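Local coordinates for protein glutaredoxin-2 (Vaccinia virus, PDB 2G2Q) that transfers disulfides as a thioredoxin-fold glutaredoxin, passing oxidation on to viral membrane proteins during virion morphogenesis and replication, at residues 40-44 and 45-49; 101-104 and 105-108. One frame throughout, in Å; residues are numbered along the deposited sequence.

Interaction 1 of 2, residues 40-44 and 45-49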
loop_
_atom_site.group_PDB
_atom_site.type_symbol
_atom_site.label_atom_id
_atom_site.label_comp_id
_atom_site.label_asym_id
_atom_site.label_seq_id
_atom_site.Cartn_x
_atom_site.Cartn_y
_atom_site.Cartn_z
ATOM N N PHE A 40 7.440 13.826 3.214
ATOM C CA PHE A 40 6.740 14.339 2.030
ATOM C C PHE A 40 7.121 15.783 1.778
ATOM O O PHE A 40 7.333 16.571 2.725
ATOM C CB PHE A 40 5.214 14.197 2.172
ATOM C CG PHE A 40 4.764 12.772 2.333
ATOM C CD1 PHE A 40 4.592 12.226 3.592
ATOM C CD2 PHE A 40 4.555 11.969 1.229
ATOM C CE1 PHE A 40 4.217 10.901 3.751
ATOM C CE2 PHE A 40 4.159 10.635 1.375
ATOM C CZ PHE A 40 3.983 10.099 2.642
ATOM N N PHE A 41 7.232 16.125 0.495
ATOM C CA PHE A 41 7.581 17.483 0.099
ATOM C C PHE A 41 6.791 17.869 -1.153
ATOM O O PHE A 41 6.884 17.214 -2.207
ATOM C CB PHE A 41 9.090 17.577 -0.117
ATOM C CG PHE A 41 9.575 18.917 -0.582
ATOM C CD1 PHE A 41 9.702 19.983 0.314
ATOM C CD2 PHE A 41 9.965 19.101 -1.909
ATOM C CE1 PHE A 41 10.187 21.225 -0.115
ATOM C CE2 PHE A 41 10.448 20.340 -2.353
ATOM C CZ PHE A 41 10.563 21.406 -1.454
ATOM N N LEU A 42 6.002 18.926 -1.014
ATOM C CA LEU A 42 5.244 19.459 -2.127
ATOM C C LEU A 42 6.165 20.351 -2.943
ATOM O O LEU A 42 6.554 21.419 -2.473
ATOM C CB LEU A 42 4.011 20.213 -1.631
ATOM C CG LEU A 42 3.123 20.875 -2.700
ATOM C CD1 LEU A 42 2.150 19.883 -3.308
ATOM C CD2 LEU A 42 2.372 22.047 -2.116
ATOM N N LYS A 43 6.504 19.880 -4.152
ATOM C CA LYS A 43 7.481 20.497 -5.074
ATOM C C LYS A 43 7.446 22.002 -5.044
ATOM O O LYS A 43 6.366 22.593 -5.070
ATOM C CB LYS A 43 7.264 20.022 -6.518
ATOM C CG LYS A 43 8.323 19.054 -7.063
ATOM C CD LYS A 43 7.930 18.442 -8.438
ATOM C CE LYS A 43 8.158 19.384 -9.663
ATOM N NZ LYS A 43 7.074 20.416 -9.932
ATOM N N ASP A 44 8.630 22.614 -4.996
ATOM C CA ASP A 44 8.754 24.058 -4.842
ATOM C C ASP A 44 7.943 24.829 -5.890
ATOM O O ASP A 44 7.298 25.839 -5.569
ATOM C CB ASP A 44 10.231 24.492 -4.872
ATOM C CG ASP A 44 10.401 26.005 -4.727
ATOM O OD1 ASP A 44 9.655 26.614 -3.930
ATOM O OD2 ASP A 44 11.278 26.591 -5.408
ATOM N N GLY A 45 7.982 24.345 -7.135
ATOM C CA GLY A 45 7.304 24.999 -8.258
ATOM C C GLY A 45 5.789 24.992 -8.142
ATOM O O GLY A 45 5.126 25.998 -8.441
ATOM N N ASP A 46 5.256 23.855 -7.699
ATOM C CA ASP A 46 3.821 23.668 -7.464
ATOM C C ASP A 46 3.307 24.521 -6.307
ATOM O O ASP A 46 2.136 24.904 -6.285
ATOM C CB ASP A 46 3.513 22.185 -7.214
ATOM C CG ASP A 46 3.815 21.314 -8.424
ATOM O OD1 ASP A 46 4.228 21.848 -9.474
ATOM O OD2 ASP A 46 3.640 20.084 -8.329
ATOM N N SER A 47 4.197 24.824 -5.363
ATOM C CA SER A 47 3.898 25.697 -4.226
ATOM C C SER A 47 3.793 27.171 -4.607
ATOM O O SER A 47 3.575 28.019 -3.736
ATOM C CB SER A 47 4.959 25.533 -3.134
ATOM O OG SER A 47 5.135 24.171 -2.804
ATOM N N SER A 48 3.963 27.486 -5.892
ATOM C CA SER A 48 3.876 28.880 -6.355
ATOM C C SER A 48 2.489 29.286 -6.860
ATOM O O SER A 48 2.183 30.474 -6.937
ATOM C CB SER A 48 4.948 29.191 -7.405
ATOM O OG SER A 48 6.127 29.683 -6.788
HETATM N N MSE A 49 1.661 28.302 -7.201
HETATM C CA MSE A 49 0.294 28.566 -7.656
HETATM C C MSE A 49 -0.740 27.743 -6.885
HETATM O O MSE A 49 -1.233 28.164 -5.834
HETATM C CB MSE A 49 0.164 28.329 -9.166
HETATM C CG MSE A 49 0.855 27.069 -9.693
HETATM SE SE MSE A 49 -0.317 25.499 -9.913
HETATM C CE MSE A 49 -0.397 24.849 -8.090
#
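Lys-43 and Ser-47 meet in an alpha-turn, an i to i+4 backbone closure, in the long loop between strand 30-36 and helix 58-65 of the thioredoxin fold. The closing bond runs from Ser-47 N to Lys-43 O, 3.1 Å long, with an N-H...O angle of 144°; the donor lies almost in line with the carbonyl, at a C=O...N angle of 162°. The same N-H makes a weak second bond to Asp-44 O, 3.3 Å from Ser-47 N, which gives it a bifurcated character. A further turn of i to i+3 type follows, Ser-48 N donating to Gly-45 O.

The compact part of the contact gathers around the Ser-47 hydroxyl. Its OG sits beside the backbone N of its own residue (chi1 -52°), a setting that carries it back to the start of the turn, 3.0 Å from Lys-43 O and 3.1 Å from Leu-42 O. The hydroxyl thus has two carbonyl oxygens within reach. From Leu-42 the CD2 methyl packs against that same hydroxyl, 3.6 Å from Ser-47 OG.

The looser part is the charged pair of Lys-43 and Asp-46. All seven residues that touch are exposed, so water can compete for this salt bridge, and its strength is probably modest. The two side chains, three residues apart, cross obliquely. Lys-43 does not extend outward: bends at its third and fourth torsions turn the ammonium group back towards the Asp-46 carboxylate. There the bridge is carried by one carboxylate branch, Lys-43 NZ lying 3.2 Å from Asp-46 OD1 and 3.8 Å from Asp-46 OD2.

Interaction 2 of 2, residues 101-104 and 105-108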
loop_
_atom_site.group_PDB
_atom_site.type_symbol
_atom_site.label_atom_id
_atom_site.label_comp_id
_atom_site.label_asym_id
_atom_site.label_seq_id
_atom_site.Cartn_x
_atom_site.Cartn_y
_atom_site.Cartn_z
ATOM N N LEU A 101 -12.902 -1.161 5.384
ATOM C CA LEU A 101 -11.946 -0.457 4.556
ATOM C C LEU A 101 -11.254 -1.445 3.598
ATOM O O LEU A 101 -10.976 -1.118 2.436
ATOM C CB LEU A 101 -10.912 0.190 5.479
ATOM C CG LEU A 101 -9.923 1.247 4.999
ATOM C CD1 LEU A 101 -8.784 0.663 4.147
ATOM C CD2 LEU A 101 -10.654 2.375 4.270
ATOM N N VAL A 102 -10.966 -2.641 4.119
ATOM C CA VAL A 102 -10.328 -3.703 3.358
ATOM C C VAL A 102 -11.252 -4.913 3.258
ATOM O O VAL A 102 -11.876 -5.336 4.238
ATOM C CB VAL A 102 -8.971 -4.166 3.974
ATOM C CG1 VAL A 102 -8.143 -4.902 2.929
ATOM C CG2 VAL A 102 -8.169 -3.002 4.538
ATOM N N ASN A 103 -11.345 -5.451 2.054
ATOM C CA ASN A 103 -12.033 -6.694 1.816
ATOM C C ASN A 103 -10.971 -7.758 1.550
ATOM O O ASN A 103 -10.316 -7.751 0.505
ATOM C CB ASN A 103 -12.973 -6.528 0.634
ATOM C CG ASN A 103 -13.762 -7.767 0.348
ATOM O OD1 ASN A 103 -13.229 -8.875 0.367
ATOM N ND2 ASN A 103 -15.045 -7.591 0.067
ATOM N N LEU A 104 -10.786 -8.647 2.520
ATOM C CA LEU A 104 -9.684 -9.594 2.526
ATOM C C LEU A 104 -9.740 -10.524 1.311
ATOM O O LEU A 104 -8.728 -10.777 0.646
ATOM C CB LEU A 104 -9.742 -10.420 3.809
ATOM C CG LEU A 104 -8.504 -10.981 4.513
ATOM C CD1 LEU A 104 -8.904 -12.265 5.250
ATOM C CD2 LEU A 104 -7.309 -11.222 3.580
ATOM N N GLU A 105 -10.931 -11.020 1.010
ATOM C CA GLU A 105 -11.082 -12.005 -0.049
ATOM C C GLU A 105 -10.674 -11.451 -1.423
ATOM O O GLU A 105 -10.106 -12.176 -2.240
ATOM C CB GLU A 105 -12.505 -12.586 -0.052
ATOM C CG GLU A 105 -12.952 -13.176 1.316
ATOM C CD GLU A 105 -12.185 -14.443 1.732
ATOM O OE1 GLU A 105 -10.927 -14.460 1.683
ATOM O OE2 GLU A 105 -12.850 -15.430 2.123
ATOM N N ILE A 106 -10.937 -10.166 -1.662
ATOM C CA ILE A 106 -10.506 -9.532 -2.911
ATOM C C ILE A 106 -9.007 -9.246 -2.866
ATOM O O ILE A 106 -8.302 -9.418 -3.867
ATOM C CB ILE A 106 -11.315 -8.245 -3.236
ATOM C CG1 ILE A 106 -12.804 -8.581 -3.416
ATOM C CG2 ILE A 106 -10.775 -7.559 -4.493
ATOM C CD1 ILE A 106 -13.720 -7.347 -3.462
ATOM N N LEU A 107 -8.524 -8.832 -1.698
ATOM C CA LEU A 107 -7.110 -8.563 -1.521
ATOM C C LEU A 107 -6.290 -9.848 -1.711
ATOM O O LEU A 107 -5.274 -9.836 -2.402
ATOM C CB LEU A 107 -6.833 -7.908 -0.162
ATOM C CG LEU A 107 -5.375 -7.533 0.100
ATOM C CD1 LEU A 107 -4.821 -6.539 -0.941
ATOM C CD2 LEU A 107 -5.203 -6.986 1.494
ATOM N N LYS A 108 -6.750 -10.951 -1.117
ATOM C CA LYS A 108 -6.095 -12.234 -1.303
ATOM C C LYS A 108 -5.973 -12.588 -2.793
ATOM O O LYS A 108 -4.870 -12.899 -3.269
ATOM C CB LYS A 108 -6.797 -13.355 -0.529
ATOM C CG LYS A 108 -5.961 -14.641 -0.501
ATOM C CD LYS A 108 -6.606 -15.810 0.265
ATOM C CE LYS A 108 -5.575 -16.953 0.420
ATOM N NZ LYS A 108 -5.992 -18.066 1.338
#
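Asn-103 and Ile-106 meet at the N terminus of helix 104-113, where Asn-103 is the N-cap. Capping is the first kind of interaction. Asn-103 OD1 accepts from Ile-106 N at 3.3 Å, a bond that is long and therefore weak, yet fairly straight at 159°. The amide reaches this position because CG is anti to the backbone N (chi1 -178°), which brings OD1 round to the first turn, where Ile-106 N has no helical i-4 acceptor. The same N-H also goes, weakly and along a more bent path, to the backbone Asn-103 O. Glu-105 N is near as well, 3.2 Å from Asn-103 OD1.

Backbone bonds form the second kind. Leu-107 N donates to Asn-103 O at 3.0 Å, and Lys-108 N to Leu-104 O at 2.7 Å with an N-H...O angle of 170°. These two i to i+4 bonds show regular alpha-helical winding immediately beyond the cap.

Van der Waals contact is the third kind. Its apolar member is Val-102 CG1 against Leu-107 CD2 at 3.9 Å, with the side chains crossing at a slant. Since Val-102 directly precedes the N-cap and Leu-107 is the fourth helical residue, the pair meets the definition of a hydrophobic staple. At the cap itself, the Ile-106 CD1 methyl sits over one face of the Asn-103 amide, 3.8 Å from Asn-103 CG.

The staple also faces the rest of the fold: Val-102 rests on Val-19 and Ala-22, and the buried Leu-107 on Val-23, all three in helix 14-24, while Leu-107 also touches Ile-88 in the loop after strand 82-85. Asn-103 is backbone-bonded to Ser-91 of that same loop, so the helix start is held between the loop that leads into it and helix 14-24.

Overall arrangement
From the N terminus, the chain first lays down strand 3-9, helix 14-24 and strand 30-36. Interaction 1 then closes a short pair of turns in the exposed loop leading towards helix 58-65, just before unmodelled residues 50-54. After that helix and strands 71-77 and 82-85, interaction 2 starts the last helix, 104-113. The two contacts are in series, neither nested nor crossing. The centres of interaction 1 and interaction 2 are about 35 Å apart, on opposite sides of the chain's centre, and the nearest atoms of interactions 1 and 2 about 16 Å. Interaction 1 shapes a projecting loop, whereas the staple residues of interaction 2 lie against helix 14-24, which carries Cys-16 of the redox-active pair.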